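Side-chain contacts in carbohydrate binding family 6 (Clostridium thermocellum, PDB 5A8C), which hydrolyses terminal alpha-L-arabinofuranosyl residues, probably trimming arabinose side branches from plant cell-wall polysaccharides, as a family 43 glycoside hydrolase: residues A[264-269]-A[297-302]; A[31-36]-A[289-294]; A[302-307]-A[318-323]. All coordinates share one frame; numbering follows the deposited sequence. Where two conformers were deposited one is given.

Contact 1 (A[264-269]-A[297-302]); sequences SNNNHH and YQRNVC. With CA (calcium ion), chain B; TRS (2-amino-2-hydroxymethyl-propane-1,3-diol), chain C.
R299 lays the tip of its side chain across the carboxamide of N266, the two side chains meeting at about a right angle. The pair lines the central pocket of the five-bladed beta-propeller of this family 43 enzyme. R299 precedes strand 300-306, and N266 lies in the loop before strand 270-274. One hydrogen bond joins them, from R299 NH1 to N266 OD1, at 3.1 Å. It is bent, with an N-H...O angle of 140°. The donor stands above the carbonyl plane of the amide, and the amide and guanidinium planes are 33° apart. N266 OD1 also accepts a bond from R285, so two arginines grip this buried oxygen. The R299 chain bends at chi3 (-78°), which turns the guanidinium toward the pocket. Its NH2 forms a salt bridge with D56, which would help fix the rotation of the group.

A Tris molecule, probably from the crystallisation liquor, occupies the pocket. Its O3 sits at the guanidinium edge, in plane, and takes bonds from R299 NH1 at 2.9 Å and R299 NH2 at 3.1 Å. D39, D162 and E211 also bind the Tris by hydrogen bonds, as does Y66. This acidic setting is consistent with the sugar-binding site of a family 43 hydrolase.

H268 reaches the same ligand from the other segment. Its ring spans Tris and calcium. H268 ND1 donates to Tris O2 at 2.9 Å, with that oxygen in the ring plane. The other ring nitrogen, H268 NE2, binds the calcium ion at 2.5 Å. Five waters also bind the metal, and one of them donates a hydrogen bond to the backbone O of H269.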
loop_
_atom_site.group_PDB
_atom_site.type_symbol
_atom_site.label_atom_id
_atom_site.label_comp_id
_atom_site.label_asym_id
_atom_site.label_seq_id
_atom_site.Cartn_x
_atom_site.Cartn_y
_atom_site.Cartn_z
ATOM N N SER A 264 -2.668 -8.515 -17.128
ATOM C CA SER A 264 -1.309 -7.966 -17.315
ATOM C C SER A 264 -1.204 -6.521 -16.888
ATOM O O SER A 264 -0.424 -5.744 -17.421
ATOM C CB SER A 264 -0.817 -8.143 -18.750
ATOM O OG SER A 264 -0.839 -9.531 -19.075
ATOM N N ASN A 265 -1.959 -6.154 -15.842
ATOM C CA ASN A 265 -2.011 -4.778 -15.380
ATOM C C ASN A 265 -1.331 -4.621 -14.016
ATOM O O ASN A 265 -0.538 -5.463 -13.609
ATOM C CB ASN A 265 -3.443 -4.263 -15.450
ATOM C CG ASN A 265 -3.494 -2.751 -15.775
ATOM O OD1 ASN A 265 -3.004 -1.871 -14.999
ATOM N ND2 ASN A 265 -4.112 -2.428 -16.869
ATOM N N ASN A 266 -1.596 -3.521 -13.329
ATOM C CA ASN A 266 -0.849 -3.226 -12.136
ATOM C C ASN A 266 -1.100 -4.203 -11.005
ATOM O O ASN A 266 -2.108 -4.931 -10.930
ATOM C CB ASN A 266 -0.997 -1.767 -11.714
ATOM C CG ASN A 266 -2.427 -1.313 -11.562
ATOM O OD1 ASN A 266 -3.320 -2.104 -11.181
ATOM N ND2 ASN A 266 -2.684 -0.066 -11.917
ATOM N N ASN A 267 -0.136 -4.212 -10.086
ATOM C CA ASN A 267 0.024 -5.211 -9.034
ATOM C C ASN A 267 0.464 -4.449 -7.782
ATOM O O ASN A 267 1.428 -3.680 -7.892
ATOM C CB ASN A 267 1.082 -6.221 -9.521
ATOM C CG ASN A 267 1.137 -7.555 -8.812
ATOM O OD1 ASN A 267 0.470 -7.809 -7.806
ATOM N ND2 ASN A 267 1.966 -8.451 -9.371
ATOM N N HIS A 268 -0.253 -4.548 -6.659
ATOM C CA HIS A 268 0.043 -3.705 -5.500
ATOM C C HIS A 268 -0.303 -4.471 -4.241
ATOM O O HIS A 268 -1.335 -5.111 -4.163
ATOM C CB HIS A 268 -0.794 -2.437 -5.570
ATOM C CG HIS A 268 -0.306 -1.298 -4.686
ATOM N ND1 HIS A 268 0.092 -0.101 -5.230
ATOM C CD2 HIS A 268 -0.180 -1.157 -3.338
ATOM C CE1 HIS A 268 0.446 0.697 -4.213
ATOM N NE2 HIS A 268 0.324 0.086 -3.072
ATOM N N HIS A 269 0.566 -4.423 -3.261
ATOM C CA HIS A 269 0.476 -5.308 -2.102
ATOM C C HIS A 269 0.758 -4.633 -0.767
ATOM O O HIS A 269 1.318 -3.511 -0.681
ATOM C CB HIS A 269 1.638 -6.368 -2.315
ATOM C CG HIS A 269 2.976 -5.758 -2.086
ATOM N ND1 HIS A 269 3.404 -4.637 -2.771
ATOM C CD2 HIS A 269 3.858 -5.969 -1.063
ATOM C CE1 HIS A 269 4.522 -4.221 -2.183
ATOM N NE2 HIS A 269 4.858 -5.038 -1.182
ATOM N N TYR A 297 -9.723 -0.329 -14.315
ATOM C CA TYR A 297 -9.881 0.488 -13.102
ATOM C C TYR A 297 -10.989 -0.078 -12.211
ATOM O O TYR A 297 -11.652 0.686 -11.489
ATOM C CB TYR A 297 -10.190 1.939 -13.427
ATOM C CG TYR A 297 -9.136 2.572 -14.320
ATOM C CD1 TYR A 297 -7.863 2.836 -13.848
ATOM C CD2 TYR A 297 -9.425 2.882 -15.625
ATOM C CE1 TYR A 297 -6.896 3.412 -14.640
ATOM C CE2 TYR A 297 -8.450 3.452 -16.455
ATOM C CZ TYR A 297 -7.200 3.669 -15.958
ATOM O OH TYR A 297 -6.208 4.203 -16.781
ATOM N N GLN A 298 -11.206 -1.399 -12.246
ATOM C CA GLN A 298 -12.220 -2.043 -11.407
ATOM C C GLN A 298 -11.609 -3.285 -10.813
ATOM O O GLN A 298 -11.859 -4.418 -11.239
ATOM C CB GLN A 298 -13.513 -2.304 -12.161
ATOM C CG GLN A 298 -14.266 -0.991 -12.440
ATOM C CD GLN A 298 -15.584 -1.140 -13.159
ATOM O OE1 GLN A 298 -16.590 -0.586 -12.714
ATOM N NE2 GLN A 298 -15.563 -1.785 -14.315
ATOM N N ARG A 299 -10.784 -3.086 -9.774
ATOM C CA ARG A 299 -10.006 -4.124 -9.112
ATOM C C ARG A 299 -10.764 -4.668 -7.895
ATOM O O ARG A 299 -11.750 -4.095 -7.452
ATOM C CB ARG A 299 -8.647 -3.561 -8.734
ATOM C CG ARG A 299 -7.779 -3.233 -9.954
ATOM C CD ARG A 299 -6.627 -2.326 -9.656
ATOM N NE ARG A 299 -7.047 -0.935 -9.549
ATOM C CZ ARG A 299 -6.187 0.047 -9.304
ATOM N NH1 ARG A 299 -4.883 -0.162 -9.357
ATOM N NH2 ARG A 299 -6.630 1.245 -8.987
ATOM N N ASN A 300 -10.241 -5.760 -7.333
ATOM C CA ASN A 300 -10.740 -6.259 -6.046
ATOM C C ASN A 300 -9.586 -6.760 -5.206
ATOM O O ASN A 300 -8.627 -7.377 -5.709
ATOM C CB ASN A 300 -11.813 -7.335 -6.216
ATOM C CG ASN A 300 -11.297 -8.532 -6.995
ATOM O OD1 ASN A 300 -11.372 -8.595 -8.216
ATOM N ND2 ASN A 300 -10.756 -9.509 -6.266
ATOM N N VAL A 301 -9.712 -6.567 -3.901
ATOM C CA VAL A 301 -8.715 -7.043 -2.947
ATOM C C VAL A 301 -8.659 -8.556 -2.909
ATOM O O VAL A 301 -9.652 -9.275 -3.067
ATOM C CB VAL A 301 -8.983 -6.426 -1.575
ATOM C CG1 VAL A 301 -10.329 -6.866 -0.990
ATOM C CG2 VAL A 301 -7.884 -6.667 -0.573
ATOM N N CYS A 302 -7.470 -9.086 -2.588
ATOM C CA CYS A 302 -7.141 -10.484 -2.408
ATOM C C CYS A 302 -6.241 -10.656 -1.187
ATOM O O CYS A 302 -5.539 -9.723 -0.811
ATOM C CB CYS A 302 -6.447 -11.061 -3.647
ATOM S SG CYS A 302 -7.381 -11.077 -5.175
HETATM CA CA CA B . 1.042 0.684 -0.757
HETATM C C TRS C . -1.586 3.232 -8.270
HETATM C C1 TRS C . -0.816 4.529 -8.485
HETATM C C2 TRS C . -1.068 2.515 -7.033
HETATM C C3 TRS C . -3.115 3.497 -8.178
HETATM N N TRS C . -1.346 2.330 -9.459
HETATM O O1 TRS C . -0.968 5.341 -7.325
HETATM O O2 TRS C . 0.232 1.962 -7.260
HETATM O O3 TRS C . -3.893 2.338 -8.182
HETATM O O HOH W 1 2.660 -1.133 -1.217
HETATM O O HOH W 2 0.797 3.135 -0.897
HETATM O O HOH W 3 -1.358 1.050 -0.624
HETATM O O HOH W 4 3.165 1.749 -1.321
HETATM O O HOH W 5 1.719 1.240 1.449
#

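Contact 2 (A[31-36]-A[289-294]); sequences IFSQRF and KQRGLD
F36 and L293 meet through single carbons: F36 CZ lies 3.8 Å from L293 CD1. The methyl group comes to the edge of the phenyl ring, near its plane, rather than over a face. This is the apolar half of the contact. The other half is R291 against S33. Here R291 NH2 lies 3.7 Å from S33 CB. In the conformer of S33 described, this is packing of a guanidinium beside a short side chain. A water makes a polar link. It accepts from R291 NH1 at 3.0 Å and donates to the backbone O of Q34 at 3.0 Å.

R291 reaches this point because its chain is extended from CG to NE, with chi2 at 177° and chi3 at -175°. The helix 286-291 ends here in a Schellman motif. G292 leaves the helical path with positive phi, and its N bonds back to K289 O. The turn carries the chain on to L293, whose side chain points toward the 31-36 loop. Thus the end of the helix packs against the loop leading into strand 36-45, on the outside of the propeller.

Further out, V287 of the same helix touches both S33 and F36. Q298 and D56 also pack on F36, whose ring is buried although L293 is exposed. The 31-36 loop has its own tie to the sheet that contains strand 36-45: R35 turns away from the helix and forms salt bridges with D84 and E87.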
loop_
_atom_site.group_PDB
_atom_site.type_symbol
_atom_site.label_atom_id
_atom_site.label_comp_id
_atom_site.label_asym_id
_atom_site.label_seq_id
_atom_site.Cartn_x
_atom_site.Cartn_y
_atom_site.Cartn_z
ATOM N N ILE A 31 -12.928 -12.240 -1.620
ATOM C CA ILE A 31 -13.349 -11.935 -0.268
ATOM C C ILE A 31 -14.346 -10.806 -0.160
ATOM O O ILE A 31 -15.110 -10.751 0.809
ATOM C CB ILE A 31 -12.148 -11.695 0.700
ATOM C CG1 ILE A 31 -11.350 -10.434 0.358
ATOM C CG2 ILE A 31 -11.257 -12.921 0.781
ATOM C CD1 ILE A 31 -10.299 -10.098 1.389
ATOM N N PHE A 32 -14.340 -9.874 -1.116
ATOM C CA PHE A 32 -15.139 -8.645 -1.026
ATOM C C PHE A 32 -15.446 -8.130 -2.400
ATOM O O PHE A 32 -14.531 -7.733 -3.138
ATOM C CB PHE A 32 -14.392 -7.574 -0.216
ATOM C CG PHE A 32 -15.161 -6.307 -0.064
ATOM C CD1 PHE A 32 -16.299 -6.244 0.745
ATOM C CD2 PHE A 32 -14.784 -5.164 -0.742
ATOM C CE1 PHE A 32 -17.007 -5.075 0.875
ATOM C CE2 PHE A 32 -15.496 -3.992 -0.606
ATOM C CZ PHE A 32 -16.611 -3.934 0.210
ATOM N N SER A 33 -16.715 -8.105 -2.754
ATOM C CA SER A 33 -17.103 -7.678 -4.107
ATOM C C SER A 33 -18.104 -6.548 -4.133
ATOM O O SER A 33 -18.551 -6.182 -5.213
ATOM C CB SER A 33 -17.660 -8.847 -4.935
ATOM O OG SER A 33 -18.776 -9.356 -4.279
ATOM N N GLN A 34 -18.449 -5.989 -2.973
ATOM C CA GLN A 34 -19.512 -4.973 -2.959
ATOM C C GLN A 34 -19.198 -3.767 -3.811
ATOM O O GLN A 34 -20.067 -3.230 -4.498
ATOM C CB GLN A 34 -19.803 -4.522 -1.554
ATOM C CG GLN A 34 -20.288 -5.596 -0.650
ATOM C CD GLN A 34 -21.608 -6.192 -1.133
ATOM O OE1 GLN A 34 -22.570 -5.437 -1.401
ATOM N NE2 GLN A 34 -21.648 -7.510 -1.343
ATOM N N ARG A 35 -17.958 -3.292 -3.699
ATOM C CA ARG A 35 -17.420 -2.187 -4.428
ATOM C C ARG A 35 -16.018 -2.582 -4.834
ATOM O O ARG A 35 -15.434 -3.461 -4.214
ATOM C CB ARG A 35 -17.421 -0.903 -3.576
ATOM C CG ARG A 35 -18.802 -0.442 -3.160
ATOM C CD ARG A 35 -18.857 0.768 -2.244
ATOM N NE ARG A 35 -18.025 0.626 -1.072
ATOM C CZ ARG A 35 -18.254 -0.190 -0.057
ATOM N NH1 ARG A 35 -19.316 -0.977 0.003
ATOM N NH2 ARG A 35 -17.406 -0.232 0.934
ATOM N N PHE A 36 -15.462 -1.914 -5.849
ATOM C CA PHE A 36 -14.117 -2.267 -6.312
ATOM C C PHE A 36 -13.044 -1.642 -5.410
ATOM O O PHE A 36 -13.183 -0.506 -4.940
ATOM C CB PHE A 36 -13.975 -1.830 -7.782
ATOM C CG PHE A 36 -14.914 -2.574 -8.697
ATOM C CD1 PHE A 36 -14.686 -3.919 -8.951
ATOM C CD2 PHE A 36 -16.010 -1.951 -9.264
ATOM C CE1 PHE A 36 -15.570 -4.629 -9.757
ATOM C CE2 PHE A 36 -16.904 -2.679 -10.053
ATOM C CZ PHE A 36 -16.663 -4.005 -10.304
ATOM N N LYS A 289 -13.927 -9.474 -14.107
ATOM C CA LYS A 289 -13.952 -10.537 -15.116
ATOM C C LYS A 289 -15.255 -11.313 -15.041
ATOM O O LYS A 289 -15.910 -11.564 -16.072
ATOM C CB LYS A 289 -12.777 -11.487 -14.888
ATOM C CG LYS A 289 -12.753 -12.629 -15.884
ATOM C CD LYS A 289 -11.565 -13.520 -15.720
ATOM C CE LYS A 289 -11.556 -14.735 -16.640
ATOM N NZ LYS A 289 -12.626 -15.721 -16.350
ATOM N N GLN A 290 -15.667 -11.719 -13.860
ATOM C CA GLN A 290 -16.880 -12.525 -13.752
ATOM C C GLN A 290 -18.084 -11.759 -14.228
ATOM O O GLN A 290 -18.986 -12.372 -14.788
ATOM C CB GLN A 290 -17.045 -12.911 -12.304
ATOM C CG GLN A 290 -16.025 -13.873 -11.712
ATOM C CD GLN A 290 -15.137 -14.588 -12.702
ATOM O OE1 GLN A 290 -13.920 -14.350 -12.715
ATOM N NE2 GLN A 290 -15.723 -15.479 -13.534
ATOM N N ARG A 291 -18.130 -10.448 -14.056
ATOM C CA ARG A 291 -19.259 -9.623 -14.435
ATOM C C ARG A 291 -19.145 -9.074 -15.855
ATOM O O ARG A 291 -20.046 -8.384 -16.303
ATOM C CB ARG A 291 -19.452 -8.511 -13.414
ATOM C CG ARG A 291 -19.748 -9.003 -12.044
ATOM C CD ARG A 291 -19.873 -7.915 -11.030
ATOM N NE ARG A 291 -20.047 -8.494 -9.726
ATOM C CZ ARG A 291 -20.275 -7.826 -8.613
ATOM N NH1 ARG A 291 -20.354 -6.500 -8.590
ATOM N NH2 ARG A 291 -20.340 -8.522 -7.481
ATOM N N GLY A 292 -18.073 -9.393 -16.569
ATOM C CA GLY A 292 -17.886 -8.907 -17.919
ATOM C C GLY A 292 -17.605 -7.422 -18.003
ATOM O O GLY A 292 -17.903 -6.830 -19.030
ATOM N N LEU A 293 -17.093 -6.842 -16.932
ATOM C CA LEU A 293 -16.900 -5.397 -16.826
ATOM C C LEU A 293 -15.499 -4.998 -17.233
ATOM O O LEU A 293 -14.598 -5.855 -17.321
ATOM C CB LEU A 293 -17.166 -4.952 -15.410
ATOM C CG LEU A 293 -18.554 -5.282 -14.880
ATOM C CD1 LEU A 293 -18.582 -4.908 -13.428
ATOM C CD2 LEU A 293 -19.669 -4.616 -15.656
ATOM N N ASP A 294 -15.279 -3.712 -17.474
ATOM C CA ASP A 294 -13.970 -3.231 -17.862
ATOM C C ASP A 294 -13.011 -3.372 -16.683
ATOM O O ASP A 294 -13.223 -2.745 -15.646
ATOM C CB ASP A 294 -14.060 -1.796 -18.306
ATOM C CG ASP A 294 -12.735 -1.263 -18.845
ATOM O OD1 ASP A 294 -11.649 -1.852 -18.615
ATOM O OD2 ASP A 294 -12.845 -0.241 -19.549
HETATM O O HOH W 6 -21.499 -5.394 -6.058
#

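Contact 3 (A[302-307]-A[318-323]); sequences CIDQMF and VPTVDG
The last strand of the propeller, 300-306, is an outer strand of its sheet, and D304 on it holds the C-terminal loop 318-323. Its carboxylate takes two hydrogen bonds from T320. T320 OG1 donates to D304 OD1 at 2.6 Å, using the syn lone pair of that oxygen. T320 N donates to D304 OD2 at 3.0 Å, nearly straight at 160°, but from above the carboxylate plane. The hydroxyl can join the backbone amide in this grip because T320 OG1 sits between the backbone N and the carbonyl carbon (chi1 66°).

These bonds tie the segment after the strand back onto the three-stranded sheet 270-274, 277-284, 300-306 of the five-bladed beta-propeller. P319 packs beside them: its CA is 3.3 Å from D304 OD2. Y282 of the adjoining strand 277-284 gives D304 OD2 another hydrogen bond through its hydroxyl, and its side chain also touches P319. A water donates to D304 OD2 at 2.9 Å and to T320 O at 2.8 Å, adding a bridge between the segments. A second water links the backbones, donating to Q305 O at 2.7 Å and accepting from V318 N.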
loop_
_atom_site.group_PDB
_atom_site.type_symbol
_atom_site.label_atom_id
_atom_site.label_comp_id
_atom_site.label_asym_id
_atom_site.label_seq_id
_atom_site.Cartn_x
_atom_site.Cartn_y
_atom_site.Cartn_z
ATOM N N CYS A 302 -7.470 -9.086 -2.588
ATOM C CA CYS A 302 -7.141 -10.484 -2.408
ATOM C C CYS A 302 -6.241 -10.656 -1.187
ATOM O O CYS A 302 -5.539 -9.723 -0.811
ATOM C CB CYS A 302 -6.447 -11.061 -3.647
ATOM S SG CYS A 302 -7.381 -11.077 -5.175
ATOM N N ILE A 303 -6.179 -11.872 -0.681
ATOM C CA ILE A 303 -5.294 -12.220 0.420
ATOM C C ILE A 303 -4.782 -13.624 0.243
ATOM O O ILE A 303 -5.566 -14.533 -0.087
ATOM C CB ILE A 303 -5.964 -11.977 1.794
ATOM C CG1 ILE A 303 -4.974 -12.170 2.938
ATOM C CG2 ILE A 303 -7.221 -12.840 1.972
ATOM C CD1 ILE A 303 -5.518 -11.700 4.287
ATOM N N ASP A 304 -3.499 -13.860 0.530
ATOM C CA ASP A 304 -2.911 -15.180 0.555
ATOM C C ASP A 304 -1.856 -15.277 1.631
ATOM O O ASP A 304 -1.278 -14.257 2.020
ATOM C CB ASP A 304 -2.390 -15.633 -0.824
ATOM C CG ASP A 304 -3.523 -16.283 -1.675
ATOM O OD1 ASP A 304 -4.083 -17.309 -1.203
ATOM O OD2 ASP A 304 -3.840 -15.765 -2.774
ATOM N N GLN A 305 -1.593 -16.465 2.089
ATOM C CA GLN A 305 -0.535 -16.679 3.065
ATOM C C GLN A 305 0.868 -16.523 2.473
ATOM O O GLN A 305 1.114 -16.848 1.299
ATOM C CB GLN A 305 -0.688 -18.056 3.735
ATOM C CG GLN A 305 0.063 -18.156 5.070
ATOM C CD GLN A 305 -0.354 -19.321 5.976
ATOM O OE1 GLN A 305 -1.241 -20.103 5.680
ATOM N NE2 GLN A 305 0.299 -19.410 7.115
ATOM N N MET A 306 1.789 -16.057 3.314
ATOM C CA MET A 306 3.190 -15.847 2.947
ATOM C C MET A 306 4.032 -16.646 3.947
ATOM O O MET A 306 3.726 -16.642 5.145
ATOM C CB MET A 306 3.505 -14.356 3.035
ATOM C CG MET A 306 4.853 -13.953 2.431
ATOM S SD MET A 306 5.355 -12.288 2.849
ATOM C CE MET A 306 6.208 -12.578 4.382
ATOM N N PHE A 307 5.143 -17.193 3.469
ATOM C CA PHE A 307 6.047 -17.959 4.287
ATOM C C PHE A 307 7.468 -17.461 4.095
ATOM O O PHE A 307 7.849 -17.041 2.998
ATOM C CB PHE A 307 5.978 -19.452 3.870
ATOM C CG PHE A 307 4.603 -20.028 3.940
ATOM C CD1 PHE A 307 4.070 -20.389 5.149
ATOM C CD2 PHE A 307 3.796 -20.107 2.835
ATOM C CE1 PHE A 307 2.784 -20.915 5.242
ATOM C CE2 PHE A 307 2.511 -20.614 2.907
ATOM C CZ PHE A 307 2.023 -20.994 4.096
ATOM N N VAL A 318 1.825 -18.195 -3.534
ATOM C CA VAL A 318 1.003 -18.946 -4.470
ATOM C C VAL A 318 -0.426 -18.427 -4.389
ATOM O O VAL A 318 -1.139 -18.675 -3.410
ATOM C CB VAL A 318 1.035 -20.422 -4.127
ATOM C CG1 VAL A 318 0.140 -21.209 -5.045
ATOM C CG2 VAL A 318 2.462 -20.943 -4.211
ATOM N N PRO A 319 -0.880 -17.659 -5.412
ATOM C CA PRO A 319 -2.243 -17.181 -5.351
ATOM C C PRO A 319 -3.232 -18.350 -5.315
ATOM O O PRO A 319 -3.039 -19.335 -6.025
ATOM C CB PRO A 319 -2.365 -16.345 -6.635
ATOM C CG PRO A 319 -0.990 -15.852 -6.933
ATOM C CD PRO A 319 -0.122 -17.024 -6.520
ATOM N N THR A 320 -4.289 -18.206 -4.542
ATOM C CA THR A 320 -5.311 -19.205 -4.470
ATOM C C THR A 320 -6.638 -18.637 -4.927
ATOM O O THR A 320 -6.906 -17.441 -4.850
ATOM C CB THR A 320 -5.496 -19.793 -3.030
ATOM O OG1 THR A 320 -5.980 -18.784 -2.156
ATOM C CG2 THR A 320 -4.241 -20.452 -2.486
ATOM N N VAL A 321 -7.506 -19.519 -5.384
ATOM C CA VAL A 321 -8.791 -19.105 -5.955
ATOM C C VAL A 321 -9.960 -19.884 -5.332
ATOM O O VAL A 321 -11.073 -19.831 -5.846
ATOM C CB VAL A 321 -8.793 -19.207 -7.504
ATOM C CG1 VAL A 321 -7.709 -18.285 -8.061
ATOM C CG2 VAL A 321 -8.629 -20.635 -7.982
ATOM N N ASP A 322 -9.736 -20.553 -4.187
ATOM C CA ASP A 322 -10.804 -21.245 -3.506
ATOM C C ASP A 322 -10.844 -20.898 -2.012
ATOM O O ASP A 322 -11.394 -21.659 -1.192
ATOM C CB ASP A 322 -10.708 -22.770 -3.765
ATOM C CG ASP A 322 -10.930 -23.138 -5.240
ATOM O OD1 ASP A 322 -12.094 -22.983 -5.719
ATOM O OD2 ASP A 322 -9.953 -23.591 -5.919
ATOM N N GLY A 323 -10.319 -19.734 -1.664
ATOM C CA GLY A 323 -10.355 -19.258 -0.285
ATOM C C GLY A 323 -9.111 -19.616 0.486
ATOM O O GLY A 323 -8.432 -20.610 0.156
HETATM O O HOH W 7 -6.472 -14.942 -3.605
HETATM O O HOH W 8 1.609 -18.735 -0.604
#

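Overall arrangement
Contact 1 is the buried one and faces the ligand pocket. Contacts 2 and 3 are partly buried and lie farther from the centre of the chain. Contacts 1 and 3 share C302 and use strand 300-306, the first before and at its start, the second farther along. Contact 2 joins the entry to strand 36-45 with helix 286-291, which precedes strand 300-306 in the chain. It touches contact 1 where F36 packs on R299 O and Q298. Their chemistry differs: charged and amide groups around a ligand in contact 1, an apolar touch and a water link in contact 2, and a carboxylate gripping a threonine in contact 3.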